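Local coordinates for probable arylamine n-acetyl transferase (Mycobacterium abscessus, PDB 4GUZ), which probably transfers the acetyl group of acetyl-coenzyme A to arylamine substrates, as other members of the arylamine N-acetyltransferase family do, at residues L35-Q39 with W128-V132; D96-G102 with H116-R122; A125-L129 with P141-V145; T136-A140 with D152-Y157. The contacts are given in a common frame with arbitrary orientation. Numbering follows the deposited sequence.

One principle runs through these contacts: the chemistry varies with the elements joined and with exposure. Contacts 1, 2 and 4 are largely buried, whereas contact 3 is only partly so. Contact 2 pairs two strands over seven residues, and contact 3 extends the same antiparallel sheet to its edge; each adds a salt bridge, and both bridges involve exposed residues. Contact 1 shares W128 and L129 with contact 3 but sets a helix on the strand, using apolar contacts and a water. Contact 4 joins a loop to a hairpin by one carboxylate together with proline-tyrosine packing. Contacts 1 and 2 meet where D131 OD1 bonds H116 NE2, a pair consistent with the family's Cys-His-Asp triad.

Contact 1: L35-Q39 with W128-V132; sequences LRRLQ and WLCDV
A helix lying on a strand need not share direct hydrogen bonds with it. Here helical L35-Q39 runs nearly along W128-C130, with the short axes 18° apart and 10.7 Å distant at closest approach; D131 and V132 lie beyond the strand, outside regular structure. Q39, which gives the most surface, extends with chi1 and chi2 both t. Its OE1 rests 3.4 Å from C130 CA and its CD lies 3.8 Å from V132 CG1. Q39 NE2 donates to the carbonyl of P138 and, at 3.0 Å, to a water that gives a 2.7 Å bond to L129 O and accepts one of 3.1 Å from D131 N. One turn earlier both methyls of L35 (chi1 t, chi2 p) pack on C130 SG (CD1 3.6 Å, CD2 3.8 Å), and CD2 also lies 4.1 Å from W128 CB. R36 NH2 reaches within 3.6 Å of W128 CH2. D131 CB points away from the helix and D131 OD1 bonds H116, consistent with the aspartate position of the Cys-His-Asp triad of arylamine N-acetyltransferases.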
loop_
_atom_site.group_PDB
_atom_site.type_symbol
_atom_site.label_atom_id
_atom_site.label_comp_id
_atom_site.label_asym_id
_atom_site.label_seq_id
_atom_site.Cartn_x
_atom_site.Cartn_y
_atom_site.Cartn_z
ATOM N N LEU A 35 12.761 -11.791 1.309
ATOM C CA LEU A 35 11.838 -10.827 0.700
ATOM C C LEU A 35 10.398 -11.303 0.826
ATOM O O LEU A 35 9.520 -10.502 1.134
ATOM C CB LEU A 35 12.211 -10.603 -0.781
ATOM C CG LEU A 35 11.418 -9.530 -1.542
ATOM C CD1 LEU A 35 11.660 -8.144 -0.962
ATOM C CD2 LEU A 35 11.742 -9.560 -3.027
ATOM N N ARG A 36 10.153 -12.610 0.598
ATOM C CA ARG A 36 8.821 -13.195 0.722
ATOM C C ARG A 36 8.293 -13.024 2.132
ATOM O O ARG A 36 7.147 -12.612 2.307
ATOM C CB ARG A 36 8.812 -14.693 0.315
ATOM C CG ARG A 36 8.724 -14.868 -1.197
ATOM C CD ARG A 36 8.929 -16.300 -1.658
ATOM N NE ARG A 36 9.118 -16.324 -3.111
ATOM C CZ ARG A 36 8.707 -17.292 -3.925
ATOM N NH1 ARG A 36 8.097 -18.370 -3.437
ATOM N NH2 ARG A 36 8.905 -17.195 -5.233
ATOM N N ARG A 37 9.127 -13.322 3.136
ATOM C CA ARG A 37 8.708 -13.201 4.538
ATOM C C ARG A 37 8.498 -11.736 4.927
ATOM O O ARG A 37 7.584 -11.450 5.697
ATOM C CB ARG A 37 9.707 -13.878 5.485
ATOM C CG ARG A 37 9.761 -15.405 5.287
ATOM C CD ARG A 37 10.304 -16.192 6.482
ATOM N NE ARG A 37 11.551 -15.663 7.053
ATOM C CZ ARG A 37 12.755 -15.742 6.492
ATOM N NH1 ARG A 37 12.904 -16.301 5.295
ATOM N NH2 ARG A 37 13.815 -15.236 7.109
ATOM N N LEU A 38 9.307 -10.816 4.354
ATOM C CA LEU A 38 9.220 -9.367 4.620
ATOM C C LEU A 38 7.913 -8.806 4.085
ATOM O O LEU A 38 7.186 -8.143 4.814
ATOM C CB LEU A 38 10.392 -8.599 4.000
ATOM C CG LEU A 38 11.759 -8.699 4.667
ATOM C CD1 LEU A 38 12.794 -8.009 3.828
ATOM C CD2 LEU A 38 11.754 -8.066 6.050
ATOM N N GLN A 39 7.606 -9.093 2.822
ATOM C CA GLN A 39 6.378 -8.598 2.224
ATOM C C GLN A 39 5.128 -9.180 2.921
ATOM O O GLN A 39 4.219 -8.419 3.241
ATOM C CB GLN A 39 6.343 -8.887 0.722
ATOM C CG GLN A 39 5.058 -8.345 0.090
ATOM C CD GLN A 39 5.144 -8.014 -1.374
ATOM O OE1 GLN A 39 6.217 -7.895 -1.959
ATOM N NE2 GLN A 39 4.007 -7.646 -1.939
ATOM N N TRP A 128 11.514 -8.568 -9.147
ATOM C CA TRP A 128 10.376 -8.857 -8.286
ATOM C C TRP A 128 9.638 -7.598 -7.900
ATOM O O TRP A 128 10.204 -6.715 -7.253
ATOM C CB TRP A 128 10.863 -9.583 -7.021
ATOM C CG TRP A 128 11.410 -10.943 -7.332
ATOM C CD1 TRP A 128 12.691 -11.251 -7.675
ATOM C CD2 TRP A 128 10.666 -12.168 -7.404
ATOM N NE1 TRP A 128 12.801 -12.599 -7.931
ATOM C CE2 TRP A 128 11.570 -13.185 -7.794
ATOM C CE3 TRP A 128 9.322 -12.507 -7.186
ATOM C CZ2 TRP A 128 11.181 -14.524 -7.936
ATOM C CZ3 TRP A 128 8.938 -13.831 -7.337
ATOM C CH2 TRP A 128 9.865 -14.825 -7.701
ATOM N N LEU A 129 8.349 -7.540 -8.248
ATOM C CA LEU A 129 7.514 -6.400 -7.893
ATOM C C LEU A 129 7.060 -6.527 -6.451
ATOM O O LEU A 129 6.443 -7.536 -6.094
ATOM C CB LEU A 129 6.297 -6.321 -8.837
ATOM C CG LEU A 129 5.277 -5.209 -8.514
ATOM C CD1 LEU A 129 5.896 -3.850 -8.669
ATOM C CD2 LEU A 129 3.996 -5.393 -9.333
ATOM N N CYS A 130 7.350 -5.508 -5.619
ATOM C CA CYS A 130 6.897 -5.512 -4.230
ATOM C C CYS A 130 5.859 -4.403 -4.061
ATOM O O CYS A 130 6.192 -3.249 -3.747
ATOM C CB CYS A 130 8.061 -5.365 -3.254
ATOM S SG CYS A 130 9.245 -6.738 -3.308
ATOM N N ASP A 131 4.586 -4.759 -4.288
ATOM C CA ASP A 131 3.456 -3.819 -4.155
ATOM C C ASP A 131 2.944 -3.950 -2.732
ATOM O O ASP A 131 1.981 -4.671 -2.461
ATOM C CB ASP A 131 2.395 -4.141 -5.195
ATOM C CG ASP A 131 1.317 -3.078 -5.339
ATOM O OD1 ASP A 131 1.394 -2.052 -4.627
ATOM O OD2 ASP A 131 0.405 -3.278 -6.157
ATOM N N VAL A 132 3.639 -3.307 -1.803
ATOM C CA VAL A 132 3.393 -3.486 -0.362
ATOM C C VAL A 132 2.385 -2.500 0.261
ATOM O O VAL A 132 1.920 -2.755 1.374
ATOM C CB VAL A 132 4.714 -3.455 0.459
ATOM C CG1 VAL A 132 5.690 -4.549 -0.001
ATOM C CG2 VAL A 132 5.370 -2.067 0.442
HETATM O O HOH W 1 3.968 -7.745 -4.931
#

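Contact 2: D96-G102 with H116-R122; sequences DFYGIQG and HGMLVVR
Regular antiparallel pairing satisfies half of each backbone and leaves the other half to neighbouring strands; D96-G102 with H116-R122 is a clear case. Both segments are extended; their axes come to 4.5 Å, at 144° between directions. The register sets F97 against V121, G99 against L119 and Q101 against G117 as non-hydrogen-bonded pairs, with hydrogen-bonded pairs between. Y98 N bonds V120 O at 3.0 Å and V120 N bonds Y98 O at 2.8 Å; I100 N to M118 O is 2.8 Å and M118 N to I100 O 3.1 Å; G102 N to H116 O is 2.6 Å and H116 N to G102 O 3.0 Å. At the far end R122 N donates to D96 O (2.9 Å), and a salt bridge whose hydrogen bonds are weak places R122 NE 3.4 Å from D96 OD1. The outward backbones of G99, L119 and V121 bond to Q196, C130 and W128.

On the Y98 face, V120 CB makes a CH-pi contact 3.9 Å from the Y98 ring centroid, and I100 CG1 meets M118 CB at 3.7 Å. M118 CE, 3.8 Å from G102 CA, occupies space that a beta carbon there would need. Y98 OH is satisfied by Q127, Q101 OE1 by Y80 and H116 NE2 by D131. H116 (chi1 t) also touches C79, so this hairpin carries what is probably the histidine of the Cys-His-Asp triad.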
loop_
_atom_site.group_PDB
_atom_site.type_symbol
_atom_site.label_atom_id
_atom_site.label_comp_id
_atom_site.label_asym_id
_atom_site.label_seq_id
_atom_site.Cartn_x
_atom_site.Cartn_y
_atom_site.Cartn_z
ATOM N N ASP A 96 19.258 -5.082 -3.600
ATOM C CA ASP A 96 19.441 -4.221 -4.776
ATOM C C ASP A 96 18.031 -3.876 -5.251
ATOM O O ASP A 96 17.324 -4.751 -5.749
ATOM C CB ASP A 96 20.269 -4.941 -5.865
ATOM C CG ASP A 96 20.474 -4.189 -7.180
ATOM O OD1 ASP A 96 20.133 -2.981 -7.242
ATOM O OD2 ASP A 96 21.007 -4.798 -8.137
ATOM N N PHE A 97 17.586 -2.641 -5.026
ATOM C CA PHE A 97 16.199 -2.291 -5.366
ATOM C C PHE A 97 16.056 -0.858 -5.855
ATOM O O PHE A 97 16.950 -0.022 -5.690
ATOM C CB PHE A 97 15.284 -2.517 -4.131
ATOM C CG PHE A 97 15.392 -1.439 -3.075
ATOM C CD1 PHE A 97 14.461 -0.404 -3.014
ATOM C CD2 PHE A 97 16.446 -1.440 -2.160
ATOM C CE1 PHE A 97 14.585 0.611 -2.066
ATOM C CE2 PHE A 97 16.566 -0.426 -1.211
ATOM C CZ PHE A 97 15.633 0.592 -1.169
ATOM N N TYR A 98 14.863 -0.562 -6.384
ATOM C CA TYR A 98 14.510 0.761 -6.855
ATOM C C TYR A 98 13.007 0.980 -6.692
ATOM O O TYR A 98 12.226 0.029 -6.563
ATOM C CB TYR A 98 14.981 0.990 -8.308
ATOM C CG TYR A 98 14.418 0.059 -9.357
ATOM C CD1 TYR A 98 13.363 0.454 -10.171
ATOM C CD2 TYR A 98 15.012 -1.174 -9.617
ATOM C CE1 TYR A 98 12.875 -0.377 -11.182
ATOM C CE2 TYR A 98 14.520 -2.022 -10.612
ATOM C CZ TYR A 98 13.460 -1.611 -11.403
ATOM O OH TYR A 98 12.966 -2.438 -12.390
ATOM N N GLY A 99 12.650 2.245 -6.639
ATOM C CA GLY A 99 11.276 2.689 -6.548
ATOM C C GLY A 99 10.667 2.930 -7.901
ATOM O O GLY A 99 11.361 3.270 -8.872
ATOM N N ILE A 100 9.347 2.721 -7.976
ATOM C CA ILE A 100 8.578 2.967 -9.185
ATOM C C ILE A 100 7.260 3.662 -8.798
ATOM O O ILE A 100 6.932 3.773 -7.599
ATOM C CB ILE A 100 8.336 1.686 -10.038
ATOM C CG1 ILE A 100 7.531 0.626 -9.251
ATOM C CG2 ILE A 100 9.630 1.129 -10.661
ATOM C CD1 ILE A 100 6.889 -0.423 -10.142
ATOM N N GLN A 101 6.528 4.120 -9.817
ATOM C CA GLN A 101 5.211 4.737 -9.691
ATOM C C GLN A 101 4.223 4.052 -10.616
ATOM O O GLN A 101 4.546 3.779 -11.770
ATOM C CB GLN A 101 5.262 6.246 -9.989
ATOM C CG GLN A 101 5.907 7.042 -8.880
ATOM C CD GLN A 101 4.920 7.607 -7.911
ATOM O OE1 GLN A 101 4.114 6.894 -7.319
ATOM N NE2 GLN A 101 5.005 8.902 -7.691
ATOM N N GLY A 102 3.022 3.794 -10.103
ATOM C CA GLY A 102 1.942 3.213 -10.896
ATOM C C GLY A 102 0.756 4.155 -11.028
ATOM O O GLY A 102 0.592 5.067 -10.216
ATOM N N HIS A 116 0.788 5.861 -7.379
ATOM C CA HIS A 116 0.890 4.698 -6.498
ATOM C C HIS A 116 2.327 4.228 -6.471
ATOM O O HIS A 116 2.814 3.730 -7.472
ATOM C CB HIS A 116 -0.060 3.555 -6.899
ATOM C CG HIS A 116 0.122 2.326 -6.061
ATOM N ND1 HIS A 116 -0.025 2.367 -4.683
ATOM C CD2 HIS A 116 0.476 1.070 -6.428
ATOM C CE1 HIS A 116 0.222 1.135 -4.257
ATOM N NE2 HIS A 116 0.529 0.320 -5.270
ATOM N N GLY A 117 3.008 4.426 -5.345
ATOM C CA GLY A 117 4.401 4.017 -5.252
ATOM C C GLY A 117 4.531 2.542 -4.945
ATOM O O GLY A 117 3.740 2.000 -4.166
ATOM N N MET A 118 5.520 1.891 -5.575
ATOM C CA MET A 118 5.874 0.479 -5.411
ATOM C C MET A 118 7.377 0.356 -5.481
ATOM O O MET A 118 8.055 1.301 -5.917
ATOM C CB MET A 118 5.229 -0.383 -6.521
ATOM C CG MET A 118 3.708 -0.402 -6.453
ATOM S SD MET A 118 2.922 -1.163 -7.868
ATOM C CE MET A 118 3.129 0.105 -9.122
ATOM N N LEU A 119 7.896 -0.799 -5.099
ATOM C CA LEU A 119 9.321 -1.081 -5.140
ATOM C C LEU A 119 9.599 -2.328 -5.969
ATOM O O LEU A 119 8.779 -3.258 -5.988
ATOM C CB LEU A 119 9.876 -1.237 -3.718
ATOM C CG LEU A 119 9.729 0.007 -2.839
ATOM C CD1 LEU A 119 9.567 -0.361 -1.372
ATOM C CD2 LEU A 119 10.858 1.018 -3.073
ATOM N N VAL A 120 10.741 -2.324 -6.695
ATOM C CA VAL A 120 11.161 -3.465 -7.523
ATOM C C VAL A 120 12.518 -3.932 -6.985
ATOM O O VAL A 120 13.407 -3.108 -6.789
ATOM C CB VAL A 120 11.183 -3.148 -9.050
ATOM C CG1 VAL A 120 11.719 -4.334 -9.864
ATOM C CG2 VAL A 120 9.789 -2.772 -9.547
ATOM N N VAL A 121 12.658 -5.239 -6.737
ATOM C CA VAL A 121 13.867 -5.862 -6.209
ATOM C C VAL A 121 14.545 -6.700 -7.314
ATOM O O VAL A 121 13.873 -7.449 -8.028
ATOM C CB VAL A 121 13.556 -6.704 -4.943
ATOM C CG1 VAL A 121 14.779 -7.489 -4.464
ATOM C CG2 VAL A 121 13.029 -5.819 -3.820
ATOM N N ARG A 122 15.886 -6.564 -7.430
ATOM C CA ARG A 122 16.712 -7.314 -8.379
ATOM C C ARG A 122 17.395 -8.493 -7.668
ATOM O O ARG A 122 18.178 -8.273 -6.740
ATOM C CB ARG A 122 17.758 -6.391 -9.033
ATOM C CG ARG A 122 17.192 -5.502 -10.128
ATOM C CD ARG A 122 18.304 -4.759 -10.836
ATOM N NE ARG A 122 18.582 -3.485 -10.185
ATOM C CZ ARG A 122 18.203 -2.309 -10.670
ATOM N NH1 ARG A 122 17.558 -2.236 -11.828
ATOM N NH2 ARG A 122 18.487 -1.194 -10.012
#

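Contact 3: A125-L129 with P141-V145; sequences AEQWL and PIRLV
At a sheet edge, charged side chains can close over a backbone pairing. R143 NE donates to E126 OE2 at a very short 2.5 Å and R143 NH2 to E126 OE1 at 3.2 Å, a two-pronged salt bridge. Beneath it the antiparallel backbones bond through L144 N to Q127 O (2.8 Å), L129 N to I142 O (2.7 Å) and I142 N to L129 O (2.9 Å). W128 and R143 form the non-hydrogen-bonded pair between these, with CA atoms 4.7 Å apart. The pair Q127/L144 keeps one direct bond; a water bridges the other side, accepting from Q127 N at 2.9 Å and donating to L144 O at 2.7 Å. The W128 indole (chi1 m, chi2 88°) turns one face to R143, whose CB lies 4.0 Å from the six-membered ring centroid in a CH-pi contact; P141 CB is 3.9 Å from W128 CE3. This short hairpin ends the sheet: strand 116-123 flanks 126-130 on its other side, while W128 and P141 touch helix 32-45 and L144 reaches strand 185-196.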
loop_
_atom_site.group_PDB
_atom_site.type_symbol
_atom_site.label_atom_id
_atom_site.label_comp_id
_atom_site.label_asym_id
_atom_site.label_seq_id
_atom_site.Cartn_x
_atom_site.Cartn_y
_atom_site.Cartn_z
ATOM N N ALA A 125 19.073 -13.324 -12.087
ATOM C CA ALA A 125 18.636 -12.937 -13.434
ATOM C C ALA A 125 17.185 -12.377 -13.446
ATOM O O ALA A 125 16.640 -12.146 -14.525
ATOM C CB ALA A 125 18.739 -14.134 -14.375
ATOM N N GLU A 126 16.587 -12.122 -12.263
ATOM C CA GLU A 126 15.169 -11.723 -12.171
ATOM C C GLU A 126 14.871 -10.362 -11.479
ATOM O O GLU A 126 15.707 -9.772 -10.794
ATOM C CB GLU A 126 14.401 -12.817 -11.413
ATOM C CG GLU A 126 14.727 -14.242 -11.858
ATOM C CD GLU A 126 13.799 -15.321 -11.349
ATOM O OE1 GLU A 126 14.099 -15.915 -10.287
ATOM O OE2 GLU A 126 12.799 -15.616 -12.042
ATOM N N GLN A 127 13.622 -9.913 -11.655
ATOM C CA GLN A 127 13.036 -8.724 -11.045
ATOM C C GLN A 127 11.726 -9.110 -10.348
ATOM O O GLN A 127 10.952 -9.911 -10.876
ATOM C CB GLN A 127 12.833 -7.627 -12.086
ATOM C CG GLN A 127 14.161 -6.971 -12.476
ATOM C CD GLN A 127 13.981 -5.745 -13.319
ATOM O OE1 GLN A 127 14.235 -4.637 -12.870
ATOM N NE2 GLN A 127 13.558 -5.921 -14.563
ATOM N N TRP A 128 11.514 -8.568 -9.147
ATOM C CA TRP A 128 10.376 -8.857 -8.286
ATOM C C TRP A 128 9.638 -7.598 -7.900
ATOM O O TRP A 128 10.204 -6.715 -7.253
ATOM C CB TRP A 128 10.863 -9.583 -7.021
ATOM C CG TRP A 128 11.410 -10.943 -7.332
ATOM C CD1 TRP A 128 12.691 -11.251 -7.675
ATOM C CD2 TRP A 128 10.666 -12.168 -7.404
ATOM N NE1 TRP A 128 12.801 -12.599 -7.931
ATOM C CE2 TRP A 128 11.570 -13.185 -7.794
ATOM C CE3 TRP A 128 9.322 -12.507 -7.186
ATOM C CZ2 TRP A 128 11.181 -14.524 -7.936
ATOM C CZ3 TRP A 128 8.938 -13.831 -7.337
ATOM C CH2 TRP A 128 9.865 -14.825 -7.701
ATOM N N LEU A 129 8.349 -7.540 -8.248
ATOM C CA LEU A 129 7.514 -6.400 -7.893
ATOM C C LEU A 129 7.060 -6.527 -6.451
ATOM O O LEU A 129 6.443 -7.536 -6.094
ATOM C CB LEU A 129 6.297 -6.321 -8.837
ATOM C CG LEU A 129 5.277 -5.209 -8.514
ATOM C CD1 LEU A 129 5.896 -3.850 -8.669
ATOM C CD2 LEU A 129 3.996 -5.393 -9.333
ATOM N N PRO A 141 5.936 -11.021 -3.157
ATOM C CA PRO A 141 6.517 -10.363 -4.339
ATOM C C PRO A 141 6.070 -11.089 -5.598
ATOM O O PRO A 141 5.792 -12.288 -5.548
ATOM C CB PRO A 141 8.033 -10.500 -4.129
ATOM C CG PRO A 141 8.202 -10.896 -2.709
ATOM C CD PRO A 141 6.993 -11.615 -2.296
ATOM N N ILE A 142 5.969 -10.380 -6.701
ATOM C CA ILE A 142 5.510 -10.964 -7.957
ATOM C C ILE A 142 6.642 -10.902 -8.958
ATOM O O ILE A 142 7.181 -9.816 -9.206
ATOM C CB ILE A 142 4.219 -10.228 -8.456
ATOM C CG1 ILE A 142 3.013 -10.493 -7.510
ATOM C CG2 ILE A 142 3.875 -10.605 -9.903
ATOM C CD1 ILE A 142 1.749 -9.633 -7.788
ATOM N N ARG A 143 6.988 -12.060 -9.544
ATOM C CA ARG A 143 8.025 -12.199 -10.584
ATOM C C ARG A 143 7.663 -11.359 -11.780
ATOM O O ARG A 143 6.599 -11.548 -12.362
ATOM C CB ARG A 143 8.161 -13.678 -11.005
ATOM C CG ARG A 143 9.325 -13.985 -11.920
ATOM C CD ARG A 143 9.431 -15.481 -12.117
ATOM N NE ARG A 143 10.470 -16.029 -11.253
ATOM C CZ ARG A 143 10.319 -17.056 -10.427
ATOM N NH1 ARG A 143 9.150 -17.679 -10.334
ATOM N NH2 ARG A 143 11.334 -17.463 -9.676
ATOM N N LEU A 144 8.536 -10.424 -12.146
ATOM C CA LEU A 144 8.270 -9.568 -13.288
ATOM C C LEU A 144 8.550 -10.344 -14.554
ATOM O O LEU A 144 9.696 -10.649 -14.882
ATOM C CB LEU A 144 9.071 -8.265 -13.214
ATOM C CG LEU A 144 8.610 -7.119 -14.099
ATOM C CD1 LEU A 144 7.342 -6.450 -13.545
ATOM C CD2 LEU A 144 9.705 -6.090 -14.210
ATOM N N VAL A 145 7.473 -10.748 -15.201
ATOM C CA VAL A 145 7.459 -11.506 -16.457
ATOM C C VAL A 145 6.532 -10.756 -17.394
ATOM O O VAL A 145 5.775 -9.896 -16.931
ATOM C CB VAL A 145 7.045 -13.003 -16.270
ATOM C CG1 VAL A 145 8.118 -13.791 -15.527
ATOM C CG2 VAL A 145 5.687 -13.149 -15.592
HETATM O O HOH W 2 12.124 -11.275 -13.787
#

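Contact 4: T136-A140 with D152-Y157; sequences TSPLA and DESWTY
A loop without regular structure may be held to a hairpin by one carboxylate together with proline-tyrosine packing. T136 directs its CB at the partner, its carbonyl O 3.5 Å from Y157 OH. S137 CB points away from the partner; its OG bonds F134 N and D131 O. P138 then packs on Y157, its CG over one face of the ring and its CB 4.1 Å from Y157 CE2. At L139 comes a clear hydrogen bond: L139 N to D152 OD2, 2.7 Å and nearly linear, with D152 chi1 t. L139 CD1 also meets E153 CG at 3.9 Å, and A140 CB ends the walk 3.8 Å from D152 OD1. The receiving segment begins with a type II' beta turn, D152 to W155 (E153 phi/psi 61°/-123°), and runs on as strand; D152 N to W155 O is 2.8 Å and W155 N to D152 O 2.9 Å. The loop lies between helix 32-45, touched by S137 and L139, and the hairpin of strands 147-152 and 155-162, with T136 touching strand 221-226.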
loop_
_atom_site.group_PDB
_atom_site.type_symbol
_atom_site.label_atom_id
_atom_site.label_comp_id
_atom_site.label_asym_id
_atom_site.label_seq_id
_atom_site.Cartn_x
_atom_site.Cartn_y
_atom_site.Cartn_z
ATOM N N THR A 136 -5.178 -3.557 -0.283
ATOM C CA THR A 136 -5.514 -4.957 -0.640
ATOM C C THR A 136 -4.362 -5.481 -1.471
ATOM O O THR A 136 -4.525 -6.019 -2.570
ATOM C CB THR A 136 -6.878 -5.061 -1.333
ATOM O OG1 THR A 136 -6.922 -4.137 -2.428
ATOM C CG2 THR A 136 -8.043 -4.819 -0.373
ATOM N N SER A 137 -3.180 -5.319 -0.920
ATOM C CA SER A 137 -1.918 -5.626 -1.534
ATOM C C SER A 137 -1.653 -7.116 -1.727
ATOM O O SER A 137 -2.055 -7.938 -0.900
ATOM C CB SER A 137 -0.792 -5.073 -0.655
ATOM O OG SER A 137 -0.372 -3.804 -1.117
ATOM N N PRO A 138 -0.870 -7.465 -2.772
ATOM C CA PRO A 138 -0.395 -8.837 -2.892
ATOM C C PRO A 138 0.395 -9.192 -1.640
ATOM O O PRO A 138 1.073 -8.326 -1.061
ATOM C CB PRO A 138 0.513 -8.775 -4.125
ATOM C CG PRO A 138 -0.022 -7.643 -4.923
ATOM C CD PRO A 138 -0.316 -6.635 -3.863
ATOM N N LEU A 139 0.240 -10.442 -1.167
ATOM C CA LEU A 139 0.909 -10.883 0.056
ATOM C C LEU A 139 2.301 -11.369 -0.249
ATOM O O LEU A 139 3.049 -11.670 0.670
ATOM C CB LEU A 139 0.106 -11.978 0.770
ATOM C CG LEU A 139 -1.302 -11.595 1.253
ATOM C CD1 LEU A 139 -2.071 -12.814 1.646
ATOM C CD2 LEU A 139 -1.254 -10.671 2.446
ATOM N N ALA A 140 2.664 -11.448 -1.537
ATOM C CA ALA A 140 3.993 -11.937 -1.896
ATOM C C ALA A 140 4.583 -11.124 -3.044
ATOM O O ALA A 140 3.806 -10.610 -3.864
ATOM C CB ALA A 140 3.903 -13.407 -2.287
ATOM N N ASP A 152 -2.306 -15.920 -5.036
ATOM C CA ASP A 152 -1.771 -15.279 -3.850
ATOM C C ASP A 152 -2.755 -15.579 -2.773
ATOM O O ASP A 152 -3.703 -14.835 -2.555
ATOM C CB ASP A 152 -1.568 -13.775 -4.107
ATOM C CG ASP A 152 -0.943 -13.012 -2.964
ATOM O OD1 ASP A 152 0.150 -13.413 -2.502
ATOM O OD2 ASP A 152 -1.519 -11.990 -2.555
ATOM N N GLU A 153 -2.605 -16.772 -2.181
ATOM C CA GLU A 153 -3.533 -17.311 -1.187
ATOM C C GLU A 153 -4.922 -17.458 -1.862
ATOM O O GLU A 153 -4.979 -18.096 -2.919
ATOM C CB GLU A 153 -3.525 -16.460 0.100
ATOM C CG GLU A 153 -2.224 -16.593 0.892
ATOM C CD GLU A 153 -1.934 -17.985 1.438
ATOM O OE1 GLU A 153 -2.848 -18.841 1.472
ATOM O OE2 GLU A 153 -0.760 -18.234 1.774
ATOM N N SER A 154 -6.000 -16.836 -1.346
ATOM C CA SER A 154 -7.321 -16.939 -1.989
ATOM C C SER A 154 -7.531 -15.901 -3.094
ATOM O O SER A 154 -8.555 -15.936 -3.789
ATOM C CB SER A 154 -8.449 -16.832 -0.970
ATOM O OG SER A 154 -8.378 -17.892 -0.029
ATOM N N TRP A 155 -6.564 -14.989 -3.254
ATOM C CA TRP A 155 -6.591 -13.923 -4.248
ATOM C C TRP A 155 -5.895 -14.391 -5.487
ATOM O O TRP A 155 -5.043 -15.283 -5.414
ATOM C CB TRP A 155 -5.918 -12.648 -3.705
ATOM C CG TRP A 155 -6.464 -12.236 -2.370
ATOM C CD1 TRP A 155 -5.961 -12.560 -1.143
ATOM C CD2 TRP A 155 -7.714 -11.572 -2.134
ATOM N NE1 TRP A 155 -6.807 -12.110 -0.154
ATOM C CE2 TRP A 155 -7.884 -11.483 -0.736
ATOM C CE3 TRP A 155 -8.659 -10.948 -2.972
ATOM C CZ2 TRP A 155 -8.966 -10.807 -0.154
ATOM C CZ3 TRP A 155 -9.754 -10.311 -2.393
ATOM C CH2 TRP A 155 -9.902 -10.247 -1.003
ATOM N N THR A 156 -6.253 -13.799 -6.631
ATOM C CA THR A 156 -5.637 -14.129 -7.922
ATOM C C THR A 156 -5.338 -12.837 -8.656
ATOM O O THR A 156 -6.188 -11.940 -8.715
ATOM C CB THR A 156 -6.518 -15.082 -8.753
ATOM O OG1 THR A 156 -7.052 -16.092 -7.906
ATOM C CG2 THR A 156 -5.748 -15.749 -9.888
ATOM N N TYR A 157 -4.132 -12.757 -9.222
ATOM C CA TYR A 157 -3.678 -11.591 -9.972
ATOM C C TYR A 157 -3.253 -11.983 -11.370
ATOM O O TYR A 157 -2.883 -13.139 -11.626
ATOM C CB TYR A 157 -2.501 -10.905 -9.237
ATOM C CG TYR A 157 -2.898 -10.408 -7.861
ATOM C CD1 TYR A 157 -3.733 -9.302 -7.712
ATOM C CD2 TYR A 157 -2.449 -11.047 -6.710
ATOM C CE1 TYR A 157 -4.163 -8.889 -6.454
ATOM C CE2 TYR A 157 -2.871 -10.640 -5.445
ATOM C CZ TYR A 157 -3.738 -9.566 -5.324
ATOM O OH TYR A 157 -4.153 -9.137 -4.081
#